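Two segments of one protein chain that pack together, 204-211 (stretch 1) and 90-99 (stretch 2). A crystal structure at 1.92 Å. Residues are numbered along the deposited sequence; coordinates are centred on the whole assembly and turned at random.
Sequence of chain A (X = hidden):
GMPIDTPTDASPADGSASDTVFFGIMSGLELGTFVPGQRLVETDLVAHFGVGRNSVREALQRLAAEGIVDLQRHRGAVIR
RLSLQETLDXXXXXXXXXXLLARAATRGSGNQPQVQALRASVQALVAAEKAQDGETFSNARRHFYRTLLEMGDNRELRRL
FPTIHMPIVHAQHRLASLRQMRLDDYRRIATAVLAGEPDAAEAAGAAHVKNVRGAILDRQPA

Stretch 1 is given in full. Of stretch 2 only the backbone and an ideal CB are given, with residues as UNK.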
ATOM      1  N   ALA A 204      -9.528 -12.695   7.183  1.00 17.70           N
ATOM      2  CA  ALA A 204      -8.618 -12.872   6.066  1.00 16.78           C
ATOM      3  C   ALA A 204      -7.739 -11.618   5.793  1.00 16.38           C
ATOM      4  O   ALA A 204      -6.553 -11.741   5.454  1.00 14.88           O
ATOM      5  CB  ALA A 204      -9.375 -13.276   4.804  1.00 16.20           C
ATOM      6  N   GLY A 205      -8.307 -10.439   5.924  1.00 15.43           N
ATOM      7  CA  GLY A 205      -7.508  -9.224   5.752  1.00 16.48           C
ATOM      8  C   GLY A 205      -6.443  -9.110   6.838  1.00 16.72           C
ATOM      9  O   GLY A 205      -5.300  -8.816   6.563  1.00 17.47           O
ATOM     10  N   ALA A 206      -6.802  -9.396   8.074  1.00 17.62           N
ATOM     11  CA  ALA A 206      -5.838  -9.332   9.179  1.00 17.99           C
ATOM     12  C   ALA A 206      -4.779 -10.435   9.043  1.00 18.48           C
ATOM     13  O   ALA A 206      -3.583 -10.209   9.268  1.00 19.02           O
ATOM     14  CB  ALA A 206      -6.537  -9.399  10.502  1.00 17.91           C
ATOM     15  N   ALA A 207      -5.206 -11.608   8.590  1.00 18.38           N
ATOM     16  CA  ALA A 207      -4.289 -12.720   8.348  1.00 17.46           C
ATOM     17  C   ALA A 207      -3.123 -12.301   7.482  1.00 17.10           C
ATOM     18  O   ALA A 207      -1.988 -12.711   7.728  1.00 17.93           O
ATOM     19  CB  ALA A 207      -5.045 -13.975   7.676  1.00 17.53           C
ATOM     20  N   HIS A 208      -3.378 -11.527   6.443  1.00 16.82           N
ATOM     21  CA  HIS A 208      -2.312 -11.162   5.524  1.00 16.39           C
ATOM     22  C   HIS A 208      -1.210 -10.429   6.331  1.00 16.86           C
ATOM     23  O   HIS A 208      -0.020 -10.747   6.245  1.00 17.34           O
ATOM     24  CB  HIS A 208      -2.848 -10.226   4.434  1.00 17.37           C
ATOM     25  CG  HIS A 208      -1.769  -9.575   3.618  1.00 16.68           C
ATOM     26  ND1 HIS A 208      -0.706 -10.274   3.101  1.00 21.43           N
ATOM     27  CD2 HIS A 208      -1.553  -8.277   3.304  1.00 21.46           C
ATOM     28  CE1 HIS A 208       0.087  -9.445   2.441  1.00 20.26           C
ATOM     29  NE2 HIS A 208      -0.399  -8.225   2.564  1.00 21.19           N
ATOM     30  N   VAL A 209      -1.609  -9.430   7.102  1.00 15.82           N
ATOM     31  CA  VAL A 209      -0.619  -8.623   7.858  1.00 15.48           C
ATOM     32  C   VAL A 209       0.103  -9.446   8.906  1.00 15.49           C
ATOM     33  O   VAL A 209       1.298  -9.274   9.103  1.00 16.54           O
ATOM     34  CB  VAL A 209      -1.240  -7.359   8.421  1.00 14.06           C
ATOM     35  CG1 VAL A 209      -0.178  -6.505   9.202  1.00 14.70           C
ATOM     36  CG2 VAL A 209      -1.872  -6.564   7.272  1.00 13.74           C
ATOM     37  N   LYS A 210      -0.608 -10.336   9.571  1.00 16.59           N
ATOM     38  CA  LYS A 210       0.036 -11.289  10.477  1.00 18.21           C
ATOM     39  C   LYS A 210       1.147 -12.094   9.782  1.00 17.47           C
ATOM     40  O   LYS A 210       2.215 -12.336  10.354  1.00 16.67           O
ATOM     41  CB  LYS A 210      -1.018 -12.258  11.039  1.00 19.48           C
ATOM     42  CG  LYS A 210      -2.035 -11.711  12.007  1.00 22.15           C
ATOM     43  CD  LYS A 210      -2.992 -12.897  12.413  1.00 25.15           C
ATOM     44  CE  LYS A 210      -4.211 -12.414  13.108  1.00 25.65           C
ATOM     45  NZ  LYS A 210      -3.759 -11.776  14.336  1.00 28.22           N
ATOM     46  N   ASN A 211       0.919 -12.479   8.531  1.00 17.92           N
ATOM     47  CA  ASN A 211       1.966 -13.197   7.753  1.00 18.91           C
ATOM     48  C   ASN A 211       3.137 -12.344   7.441  1.00 18.76           C
ATOM     49  O   ASN A 211       4.263 -12.803   7.586  1.00 19.06           O
ATOM     50  CB  ASN A 211       1.426 -13.789   6.431  1.00 18.87           C
ATOM     51  CG  ASN A 211       0.488 -14.951   6.661  1.00 21.86           C
ATOM     52  OD1 ASN A 211       0.491 -15.549   7.733  1.00 25.19           O
ATOM     53  ND2 ASN A 211      -0.334 -15.277   5.658  1.00 25.01           N
ATOM     54  N   UNK A  90       3.535   0.031  13.074  1.00 15.99           N
ATOM     55  CA  UNK A  90       2.846   0.210  11.848  1.00 15.81           C
ATOM     56  C   UNK A  90       2.006  -1.058  11.453  1.00 16.38           C
ATOM     57  O   UNK A  90       0.878  -0.964  11.013  1.00 16.42           O
ATOM     58  CB  UNK A  90       3.864   0.558  10.760  1.00 15.81           C
ATOM     59  N   UNK A  91       2.585  -2.235  11.559  1.00 16.51           N
ATOM     60  CA  UNK A  91       1.874  -3.460  11.209  1.00 15.40           C
ATOM     61  C   UNK A  91       0.670  -3.673  12.128  1.00 14.66           C
ATOM     62  O   UNK A  91      -0.313  -4.217  11.742  1.00 14.15           O
ATOM     63  CB  UNK A  91       2.817  -4.662  11.284  1.00 15.40           C
ATOM     64  N   UNK A  92       0.760  -3.214  13.364  1.00 15.12           N
ATOM     65  CA  UNK A  92      -0.353  -3.347  14.321  1.00 15.73           C
ATOM     66  C   UNK A  92      -1.595  -2.596  13.792  1.00 15.87           C
ATOM     67  O   UNK A  92      -2.729  -3.127  13.812  1.00 17.01           O
ATOM     68  CB  UNK A  92       0.052  -2.808  15.694  1.00 15.73           C
ATOM     69  N   UNK A  93      -1.374  -1.382  13.304  1.00 14.40           N
ATOM     70  CA  UNK A  93      -2.429  -0.614  12.686  1.00 15.28           C
ATOM     71  C   UNK A  93      -2.871  -1.191  11.290  1.00 15.84           C
ATOM     72  O   UNK A  93      -4.049  -1.318  11.041  1.00 14.27           O
ATOM     73  CB  UNK A  93      -1.957   0.834  12.537  1.00 15.28           C
ATOM     74  N   UNK A  94      -1.915  -1.533  10.421  1.00 14.79           N
ATOM     75  CA  UNK A  94      -2.225  -2.129   9.137  1.00 15.73           C
ATOM     76  C   UNK A  94      -3.008  -3.403   9.268  1.00 14.50           C
ATOM     77  O   UNK A  94      -3.892  -3.645   8.489  1.00 16.13           O
ATOM     78  CB  UNK A  94      -0.938  -2.397   8.354  1.00 15.73           C
ATOM     79  N   UNK A  95      -2.699  -4.217  10.242  1.00 14.21           N
ATOM     80  CA  UNK A  95      -3.480  -5.429  10.483  1.00 14.45           C
ATOM     81  C   UNK A  95      -4.951  -5.150  10.706  1.00 15.52           C
ATOM     82  O   UNK A  95      -5.813  -5.732  10.049  1.00 17.34           O
ATOM     83  CB  UNK A  95      -2.919  -6.180  11.692  1.00 14.45           C
ATOM     84  N   UNK A  96      -5.245  -4.220  11.564  1.00 15.63           N
ATOM     85  CA  UNK A  96      -6.619  -3.919  11.912  1.00 16.36           C
ATOM     86  C   UNK A  96      -7.320  -3.174  10.799  1.00 16.46           C
ATOM     87  O   UNK A  96      -8.514  -3.448  10.560  1.00 17.79           O
ATOM     88  CB  UNK A  96      -6.675  -3.104  13.206  1.00 16.36           C
ATOM     89  N   UNK A  97      -6.592  -2.300  10.101  1.00 15.63           N
ATOM     90  CA  UNK A  97      -7.197  -1.510   9.008  1.00 15.82           C
ATOM     91  C   UNK A  97      -7.390  -2.362   7.709  1.00 15.22           C
ATOM     92  O   UNK A  97      -8.355  -2.151   7.013  1.00 16.04           O
ATOM     93  CB  UNK A  97      -6.317  -0.295   8.708  1.00 15.82           C
ATOM     94  N   UNK A  98      -6.533  -3.338   7.475  1.00 15.97           N
ATOM     95  CA  UNK A  98      -6.681  -4.229   6.303  1.00 16.03           C
ATOM     96  C   UNK A  98      -7.784  -5.185   6.556  1.00 16.56           C
ATOM     97  O   UNK A  98      -8.542  -5.540   5.674  1.00 16.99           O
ATOM     98  CB  UNK A  98      -5.390  -4.990   5.992  1.00 16.03           C
ATOM     99  N   UNK A  99      -7.848  -5.669   7.780  1.00 16.51           N
ATOM    100  CA  UNK A  99      -8.997  -6.382   8.233  1.00 17.65           C
ATOM    101  C   UNK A  99     -10.294  -5.653   7.987  1.00 17.46           C
ATOM    102  O   UNK A  99     -11.227  -6.226   7.447  1.00 17.43           O
ATOM    103  CB  UNK A  99      -8.851  -6.689   9.725  1.00 17.65           C
TER

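Both stretches are helical and run nearly antiparallel, at 155°, with axes approaching to 7.1 Å. The helices come closest at the far end of stretch 2, where the CA of Gly-205 lies 4.1 Å from the CA of position 99.

Position 90 has helical backbone angles, and its CB has nothing of stretch 1 within 5.5 Å. Stretch 1 sets no demand here. The residue is Val-90, which makes no contact across the pair.

At position 91, CA-to-CB points sideways, and the ideal CB is 4.1 Å from Val-209 CG1. An apolar side chain would suit, whether alanine, valine, leucine, isoleucine or methionine. It is Leu-91. Its CD2 packs 3.9 Å from Val-209 CG1. Its backbone O lies closer to the same methyl, 3.4 Å from Val-209 CG1.

Positions 92 and 93 point away from stretch 1, so many residues would fit. They are Asp-92 and Val-93. Neither touches stretch 1.

Position 94 points sideways, with its ideal CB 4.3 Å from Val-209 CG1. A small apolar residue would suit, though a longer one directed off to the side is not excluded. It is Ala-94, whose CB lies 4.3 Å from Val-209 CG1. It forms part of the hollow that takes this valine.

Position 95 also points sideways. Its ideal CB is 3.7 Å from Val-209 CG1, and the amine of Lys-210 lies within reach of a longer chain. Glutamate fits both features; aspartate is shorter, and glutamine could offer an acceptor without the charge. The residue is Glu-95. With chi1 and chi2 both t, the chain extends past Ala-206, its CG 3.7 Å from Ala-206 CB. Lys-210 NZ then donates a hydrogen bond to Glu-95 OE2 at 2.8 Å, as part of a salt bridge.

Positions 96 and 97 offer their CB atoms no neighbour in stretch 1 within 5.5 Å, so the choice is open. They are Arg-96 and Met-97, the latter present as selenomethionine. Arg-96 turns back along its own helix, where NH1 donates to Asp-92 O at 2.9 Å.

Position 98 points toward stretch 1. Its ideal CB is 3.9 Å from Gly-205 O and 4.1 Å from Val-209 CG2. The space is narrow, so alanine, serine, threonine or valine would be reasonable. It is Thr-98, with chi1 m. Its CG2 rests 3.5 Å from Gly-205 O, and its OG1 is 3.8 Å from Val-209 CG2. The hydroxyl is satisfied within its own helix: OG1 donates to Ala-94 O at 2.8 Å. Thr-98 completes the hole around Val-209, together with Leu-91, Ala-94 and Glu-95.

At position 99 the backbone is helical, but an ideal CB would lie 3.6 Å from Ala-206 CB and be crowded by the O of Glu-95 at 3.2 Å. Glycine suits best; alanine would be tight. It is Gly-99. Its CA lies 3.7 Å from Ala-206 N, and its N is 3.8 Å from Gly-205 C. Two glycines thus meet where the backbones are nearest.

Stretch 2 90-99: VLDVAERMTG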
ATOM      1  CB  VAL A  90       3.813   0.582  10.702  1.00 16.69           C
ATOM      2  CG1 VAL A  90       3.148   0.389   9.331  1.00 14.64           C
ATOM      3  CG2 VAL A  90       4.388   1.994  10.898  1.00 14.61           C
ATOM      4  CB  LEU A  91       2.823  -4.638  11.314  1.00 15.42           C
ATOM      5  CG  LEU A  91       3.975  -4.681  10.297  1.00 15.16           C
ATOM      6  CD1 LEU A  91       5.006  -5.686  10.763  1.00 16.56           C
ATOM      7  CD2 LEU A  91       3.405  -5.019   8.886  1.00 16.86           C
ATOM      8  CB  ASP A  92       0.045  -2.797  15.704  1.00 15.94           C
ATOM      9  CG  ASP A  92       0.654  -3.852  16.615  1.00 19.46           C
ATOM     10  OD1 ASP A  92       0.534  -5.038  16.276  1.00 22.65           O
ATOM     11  OD2 ASP A  92       1.206  -3.484  17.695  1.00 22.56           O
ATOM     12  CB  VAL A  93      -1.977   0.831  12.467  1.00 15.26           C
ATOM     13  CG1 VAL A  93      -2.989   1.590  11.637  1.00 15.72           C
ATOM     14  CG2 VAL A  93      -1.723   1.534  13.863  1.00 19.01           C
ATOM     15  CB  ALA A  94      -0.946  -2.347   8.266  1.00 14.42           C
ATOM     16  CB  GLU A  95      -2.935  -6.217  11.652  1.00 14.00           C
ATOM     17  CG  GLU A  95      -3.620  -7.498  11.870  1.00 15.28           C
ATOM     18  CD  GLU A  95      -2.981  -8.289  12.993  1.00 20.44           C
ATOM     19  OE1 GLU A  95      -1.785  -8.097  13.219  1.00 21.12           O
ATOM     20  OE2 GLU A  95      -3.676  -9.121  13.604  1.00 23.50           O
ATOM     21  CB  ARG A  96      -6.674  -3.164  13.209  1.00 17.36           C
ATOM     22  CG  ARG A  96      -6.331  -4.178  14.384  1.00 18.98           C
ATOM     23  CD  ARG A  96      -5.705  -3.553  15.559  1.00 22.56           C
ATOM     24  NE  ARG A  96      -5.382  -4.591  16.553  1.00 22.11           N
ATOM     25  CZ  ARG A  96      -4.281  -5.343  16.592  1.00 23.91           C
ATOM     26  NH1 ARG A  96      -3.305  -5.210  15.688  1.00 22.51           N
ATOM     27  NH2 ARG A  96      -4.147  -6.233  17.589  1.00 25.21           N
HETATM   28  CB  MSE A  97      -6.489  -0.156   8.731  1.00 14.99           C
HETATM   29  CG  MSE A  97      -6.541   0.808  10.011  1.00 14.69           C
HETATM   30 SE   MSE A  97      -8.382   1.276  10.373  0.75 12.75          SE
HETATM   31  CE  MSE A  97      -8.923   0.152  11.924  1.00 18.94           C
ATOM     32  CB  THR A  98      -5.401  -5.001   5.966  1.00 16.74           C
ATOM     33  OG1 THR A  98      -4.315  -4.081   5.789  1.00 15.71           O
ATOM     34  CG2 THR A  98      -5.587  -5.853   4.662  1.00 16.53           C
TER
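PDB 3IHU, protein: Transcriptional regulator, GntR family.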